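One contact in two related proteins. Structure 1 is family 88 glycosyl hydrolase from Bacteroides thetaiotaomicron, which probably acts as a polysaccharide lyase that removes rhamnose caps from complex arabinogalactan proteins, although its family is generally assigned hydrolase activity: PDB 5NOA (chain A, 1.26 Å), residues I335-P340 and V351-T356. Structure 2 is glycoside hydrolase family 88 protein from Bacteroides vulgatus: PDB 4Q88 (chain B, 1.73 Å), residues I318-P323 and V334-C339. Structure 2 is superposed on structure 1 by the backbone atoms of these residues (RMSD 0.31 Å); each is numbered along its deposited sequence.

Structure 1 (5NOA); sequences IGYVQP and VDANST.
Thr-356 meets Ile-335 within the long loop between helix 310-328 and helix 358-377, in a helical domain consistent with the (alpha/alpha)6 barrel of family 88. Thr-356 OG1 stands anti to the backbone N (chi1 -160°) and donates to Ile-335 O at 2.7 Å, in the carbonyl plane and on a lone pair. Thr-356 CB is also close, 3.0 Å from Ile-335 O. A water bridges Ile-335 N and Thr-356 OG1.

Val-338 can be followed outward. Val-338 CB lies 3.4 Å from Ser-355 O, which Val-338 N also binds in a nearly straight bond (163°). Val-338 CG2, beside that N, is 3.6 Å from Ser-355 O and reaches Thr-356 CA at 4.1 Å, while the side chain also packs on Phe-359 and Thr-289.

Ala-353 CA sits 3.5 Å from the centroid of the Tyr-337 ring, a CH-pi contact over the face. Tyr-337 N binds Ala-353 O from above the carbonyl plane. Asp-352 to Ser-355 form a type I turn, in which Asp-352 OD1 accepts from Asn-354 N (2.8 Å), an Asx turn.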
loop_
_atom_site.group_PDB
_atom_site.type_symbol
_atom_site.label_atom_id
_atom_site.label_comp_id
_atom_site.label_asym_id
_atom_site.label_seq_id
_atom_site.Cartn_x
_atom_site.Cartn_y
_atom_site.Cartn_z
ATOM N N ILE A 335 0.070 4.906 16.340
ATOM C CA ILE A 335 0.802 5.510 15.220
ATOM C C ILE A 335 0.152 6.826 14.877
ATOM O O ILE A 335 -0.959 6.871 14.390
ATOM C CB ILE A 335 0.770 4.587 13.996
ATOM C CG1 ILE A 335 1.369 3.206 14.325
ATOM C CG2 ILE A 335 1.467 5.236 12.802
ATOM C CD1 ILE A 335 2.740 3.276 14.966
ATOM N N GLY A 336 0.873 7.923 15.120
ATOM C CA GLY A 336 0.358 9.256 14.879
ATOM C C GLY A 336 0.805 9.910 13.600
ATOM O O GLY A 336 1.512 9.301 12.805
ATOM N N TYR A 337 0.394 11.167 13.414
ATOM C CA TYR A 337 0.675 11.986 12.240
ATOM C C TYR A 337 0.177 11.351 10.943
ATOM O O TYR A 337 0.721 11.622 9.867
ATOM C CB TYR A 337 2.142 12.409 12.149
ATOM C CG TYR A 337 2.596 13.371 13.196
ATOM C CD1 TYR A 337 2.311 14.721 13.090
ATOM C CD2 TYR A 337 3.355 12.940 14.246
ATOM C CE1 TYR A 337 2.763 15.628 14.006
ATOM C CE2 TYR A 337 3.808 13.841 15.204
ATOM C CZ TYR A 337 3.528 15.200 15.093
ATOM O OH TYR A 337 4.000 16.067 16.011
ATOM N N VAL A 338 -0.900 10.580 11.020
ATOM C CA VAL A 338 -1.486 10.022 9.824
ATOM C C VAL A 338 -2.464 11.033 9.212
ATOM O O VAL A 338 -3.397 11.482 9.868
ATOM C CB VAL A 338 -2.185 8.694 10.090
ATOM C CG1 VAL A 338 -2.841 8.145 8.819
ATOM C CG2 VAL A 338 -1.212 7.692 10.673
ATOM N N GLN A 339 -2.263 11.412 7.958
ATOM C CA GLN A 339 -3.203 12.330 7.290
ATOM C C GLN A 339 -4.586 11.653 7.227
ATOM O O GLN A 339 -4.715 10.591 6.655
ATOM C CB GLN A 339 -2.736 12.635 5.893
ATOM C CG GLN A 339 -3.634 13.581 5.100
ATOM C CD GLN A 339 -3.088 13.838 3.700
ATOM O OE1 GLN A 339 -2.299 13.080 3.177
ATOM N NE2 GLN A 339 -3.493 14.934 3.115
ATOM N N PRO A 340 -5.626 12.280 7.822
ATOM C CA PRO A 340 -6.930 11.639 7.889
ATOM C C PRO A 340 -7.704 11.687 6.577
ATOM O O PRO A 340 -7.543 12.630 5.807
ATOM C CB PRO A 340 -7.654 12.474 8.946
ATOM C CG PRO A 340 -6.985 13.765 8.968
ATOM C CD PRO A 340 -5.571 13.541 8.597
ATOM N N VAL A 351 -0.499 18.237 10.394
ATOM C CA VAL A 351 -1.341 17.067 10.727
ATOM C C VAL A 351 -1.375 16.897 12.228
ATOM O O VAL A 351 -0.382 17.119 12.915
ATOM C CB VAL A 351 -0.780 15.813 10.026
ATOM C CG1 VAL A 351 -1.575 14.583 10.413
ATOM C CG2 VAL A 351 -0.783 15.997 8.537
ATOM N N ASP A 352 -2.502 16.450 12.744
ATOM C CA ASP A 352 -2.642 16.118 14.157
ATOM C C ASP A 352 -1.669 15.006 14.541
ATOM O O ASP A 352 -1.673 13.897 13.958
ATOM C CB ASP A 352 -4.087 15.675 14.369
ATOM C CG ASP A 352 -4.385 15.145 15.776
ATOM O OD1 ASP A 352 -3.596 15.344 16.731
ATOM O OD2 ASP A 352 -5.484 14.536 15.919
ATOM N N ALA A 353 -0.829 15.288 15.529
ATOM C CA ALA A 353 0.085 14.287 16.054
ATOM C C ALA A 353 -0.594 13.013 16.530
ATOM O O ALA A 353 -0.006 11.955 16.499
ATOM C CB ALA A 353 0.913 14.878 17.190
ATOM N N ASN A 354 -1.815 13.156 17.004
ATOM C CA ASN A 354 -2.599 12.049 17.537
ATOM C C ASN A 354 -3.548 11.416 16.546
ATOM O O ASN A 354 -4.386 10.604 16.907
ATOM C CB ASN A 354 -3.302 12.506 18.812
ATOM C CG ASN A 354 -2.315 12.826 19.907
ATOM O OD1 ASN A 354 -1.328 12.104 20.084
ATOM N ND2 ASN A 354 -2.532 13.922 20.597
ATOM N N SER A 355 -3.373 11.745 15.271
ATOM C CA SER A 355 -4.172 11.178 14.231
ATOM C C SER A 355 -3.634 9.842 13.817
ATOM O O SER A 355 -2.490 9.742 13.325
ATOM C CB SER A 355 -4.179 12.082 13.003
ATOM O OG SER A 355 -4.944 11.493 11.987
ATOM N N THR A 356 -4.468 8.803 13.975
ATOM C CA THR A 356 -4.132 7.464 13.527
ATOM C C THR A 356 -5.205 6.937 12.617
ATOM O O THR A 356 -6.306 7.525 12.533
ATOM C CB THR A 356 -3.897 6.466 14.678
ATOM O OG1 THR A 356 -3.137 5.329 14.196
ATOM C CG2 THR A 356 -5.190 5.972 15.327
HETATM O O HOH W 1 -2.514 3.461 16.076
#

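Structure 2 (4Q88); sequences IGYIQP and VDANSC.
Cys-339 meets Ile-318 with its sulfur. Cys-339 SG stands anti to the backbone N (chi1 -179°) and lies 3.0 Å from Ile-318 O, a buried oxygen with no hydrogen-bond partner in the model. Cys-339 CB is equally close, 3.0 Å from Ile-318 O. Ile-318 N points to Cys-339 SG at 3.7 Å, a weak hydrogen bond.

Ile-321 can be followed outward. Ile-321 CB lies 3.4 Å from Ser-338 O, which Ile-321 N also binds in a nearly straight bond (161°). Ile-321 CG1, beside that N, is 3.9 Å from Ser-338 O, and the terminal Ile-321 CD1 reaches Cys-339 CA at 3.9 Å, while the side chain also packs on Phe-342 and Thr-272.

Ala-336 CA sits 3.6 Å from the centroid of the Tyr-320 ring, a CH-pi contact over the face. Tyr-320 N binds Ala-336 O from above the carbonyl plane. Asp-335 to Ser-338 form a type I turn, in which Asp-335 OD1 accepts from Asn-337 N (2.7 Å), an Asx turn.

What differs
At the first exchanged position Val-338(A) corresponds to Ile-321(B), both buried, with their CB atoms coinciding within the error. The branches match by place and not by name: CG1 of Val-338(A) and CG2 of Ile-321(B) are 0.1 Å apart, and CG2 of Val-338(A) and CG1 of Ile-321(B) are 0.3 Å apart. Each side chain thus starts out along the same two directions. Val-338(A) touches Ile-335(A) and Gly-336(A) as Ile-321(B) touches Ile-318(B) and Gly-319(B). Also kept is the approach of Val-338(A) CB to Thr-356(A) CA, 4.1 Å, and of Ile-321(B) CB to Cys-339(B) CA, 4.4 Å.

At the second, Thr-356(A) is matched by Cys-339(B), again with coincident CB atoms. OG1 of Thr-356(A) and SG of Cys-339(B) lie 0.8 Å apart after superposition, so a thiol stands roughly where the hydroxyl is. CG2 of Thr-356(A) has no counterpart in Cys-339(B). CB of either residue keeps its 3.0 Å approach to the carbonyl O of Ile-335(A) or Ile-318(B).

The comparable CA atoms coincide, and the side chains of Ile-335(A) and Val-351(A) and their counterparts Ile-318(B) and Val-334(B) keep their places. The bond from Tyr-337(A) N to Ala-353(A) O has its counterpart from Tyr-320(B) N to Ala-336(B) O, whereas the side chain of Asp-352(A), touching nothing across the contact, lies differently from that of Asp-335(B).

Structure 2 (4Q88)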
loop_
_atom_site.group_PDB
_atom_site.type_symbol
_atom_site.label_atom_id
_atom_site.label_comp_id
_atom_site.label_asym_id
_atom_site.label_seq_id
_atom_site.Cartn_x
_atom_site.Cartn_y
_atom_site.Cartn_z
ATOM N N ILE B 318 0.134 4.791 16.142
ATOM C CA ILE B 318 0.938 5.416 15.103
ATOM C C ILE B 318 0.251 6.763 14.776
ATOM O O ILE B 318 -0.917 6.789 14.368
ATOM C CB ILE B 318 0.967 4.582 13.820
ATOM C CG1 ILE B 318 1.482 3.165 14.116
ATOM C CG2 ILE B 318 1.880 5.229 12.782
ATOM C CD1 ILE B 318 2.858 3.130 14.776
ATOM N N GLY B 319 0.978 7.840 14.966
ATOM C CA GLY B 319 0.410 9.187 14.831
ATOM C C GLY B 319 0.816 9.896 13.531
ATOM O O GLY B 319 1.528 9.339 12.684
ATOM N N TYR B 320 0.339 11.133 13.405
ATOM C CA TYR B 320 0.601 11.976 12.240
ATOM C C TYR B 320 0.121 11.363 10.921
ATOM O O TYR B 320 0.657 11.684 9.876
ATOM C CB TYR B 320 2.078 12.381 12.106
ATOM C CG TYR B 320 2.662 13.140 13.268
ATOM C CD1 TYR B 320 2.566 14.522 13.342
ATOM C CD2 TYR B 320 3.282 12.476 14.323
ATOM C CE1 TYR B 320 3.116 15.228 14.418
ATOM C CE2 TYR B 320 3.835 13.166 15.399
ATOM C CZ TYR B 320 3.753 14.542 15.444
ATOM O OH TYR B 320 4.329 15.190 16.544
ATOM N N ILE B 321 -0.951 10.587 10.977
ATOM C CA ILE B 321 -1.562 10.046 9.753
ATOM C C ILE B 321 -2.588 11.020 9.200
ATOM O O ILE B 321 -3.620 11.336 9.842
ATOM C CB ILE B 321 -2.152 8.645 9.990
ATOM C CG1 ILE B 321 -1.037 7.674 10.380
ATOM C CG2 ILE B 321 -2.886 8.159 8.701
ATOM C CD1 ILE B 321 -1.524 6.419 11.056
ATOM N N GLN B 322 -2.360 11.496 7.970
ATOM C CA GLN B 322 -3.282 12.445 7.320
ATOM C C GLN B 322 -4.658 11.745 7.234
ATOM O O GLN B 322 -4.743 10.602 6.798
ATOM C CB GLN B 322 -2.832 12.767 5.898
ATOM C CG GLN B 322 -3.815 13.673 5.156
ATOM C CD GLN B 322 -3.340 14.060 3.767
ATOM O OE1 GLN B 322 -2.399 13.499 3.220
ATOM N NE2 GLN B 322 -3.988 15.052 3.196
ATOM N N PRO B 323 -5.726 12.428 7.603
ATOM C CA PRO B 323 -7.064 11.788 7.587
ATOM C C PRO B 323 -7.592 11.613 6.164
ATOM O O PRO B 323 -7.003 12.128 5.200
ATOM C CB PRO B 323 -7.949 12.784 8.333
ATOM C CG PRO B 323 -7.171 14.027 8.399
ATOM C CD PRO B 323 -5.727 13.657 8.409
ATOM N N VAL B 334 -0.541 18.364 10.408
ATOM C CA VAL B 334 -1.264 17.169 10.799
ATOM C C VAL B 334 -1.228 17.015 12.330
ATOM O O VAL B 334 -0.217 17.248 12.967
ATOM C CB VAL B 334 -0.688 15.906 10.100
ATOM C CG1 VAL B 334 -1.533 14.672 10.417
ATOM C CG2 VAL B 334 -0.675 16.139 8.608
ATOM N N ASP B 335 -2.358 16.651 12.927
ATOM C CA ASP B 335 -2.418 16.368 14.361
ATOM C C ASP B 335 -1.542 15.167 14.709
ATOM O O ASP B 335 -1.667 14.111 14.099
ATOM C CB ASP B 335 -3.913 16.111 14.699
ATOM C CG ASP B 335 -4.185 15.905 16.174
ATOM O OD1 ASP B 335 -3.294 15.538 16.974
ATOM O OD2 ASP B 335 -5.367 16.085 16.517
ATOM N N ALA B 336 -0.659 15.311 15.690
ATOM C CA ALA B 336 0.149 14.195 16.203
ATOM C C ALA B 336 -0.676 12.965 16.537
ATOM O O ALA B 336 -0.223 11.824 16.381
ATOM C CB ALA B 336 0.905 14.633 17.457
ATOM N N ASN B 337 -1.881 13.186 17.013
ATOM C CA ASN B 337 -2.699 12.104 17.502
ATOM C C ASN B 337 -3.584 11.455 16.446
ATOM O O ASN B 337 -4.337 10.570 16.778
ATOM C CB ASN B 337 -3.516 12.596 18.703
ATOM C CG ASN B 337 -2.628 12.890 19.908
ATOM O OD1 ASN B 337 -1.604 12.212 20.138
ATOM N ND2 ASN B 337 -2.985 13.920 20.651
ATOM N N SER B 338 -3.473 11.877 15.179
ATOM C CA SER B 338 -4.244 11.289 14.092
ATOM C C SER B 338 -3.715 9.881 13.728
ATOM O O SER B 338 -2.619 9.758 13.216
ATOM C CB SER B 338 -4.164 12.206 12.885
ATOM O OG SER B 338 -5.062 11.814 11.892
ATOM N N CYS B 339 -4.509 8.852 13.995
ATOM C CA CYS B 339 -4.114 7.451 13.801
ATOM C C CYS B 339 -5.258 6.715 13.145
ATOM O O CYS B 339 -6.421 6.828 13.612
ATOM C CB CYS B 339 -3.833 6.799 15.142
ATOM S SG CYS B 339 -3.314 5.073 14.954
#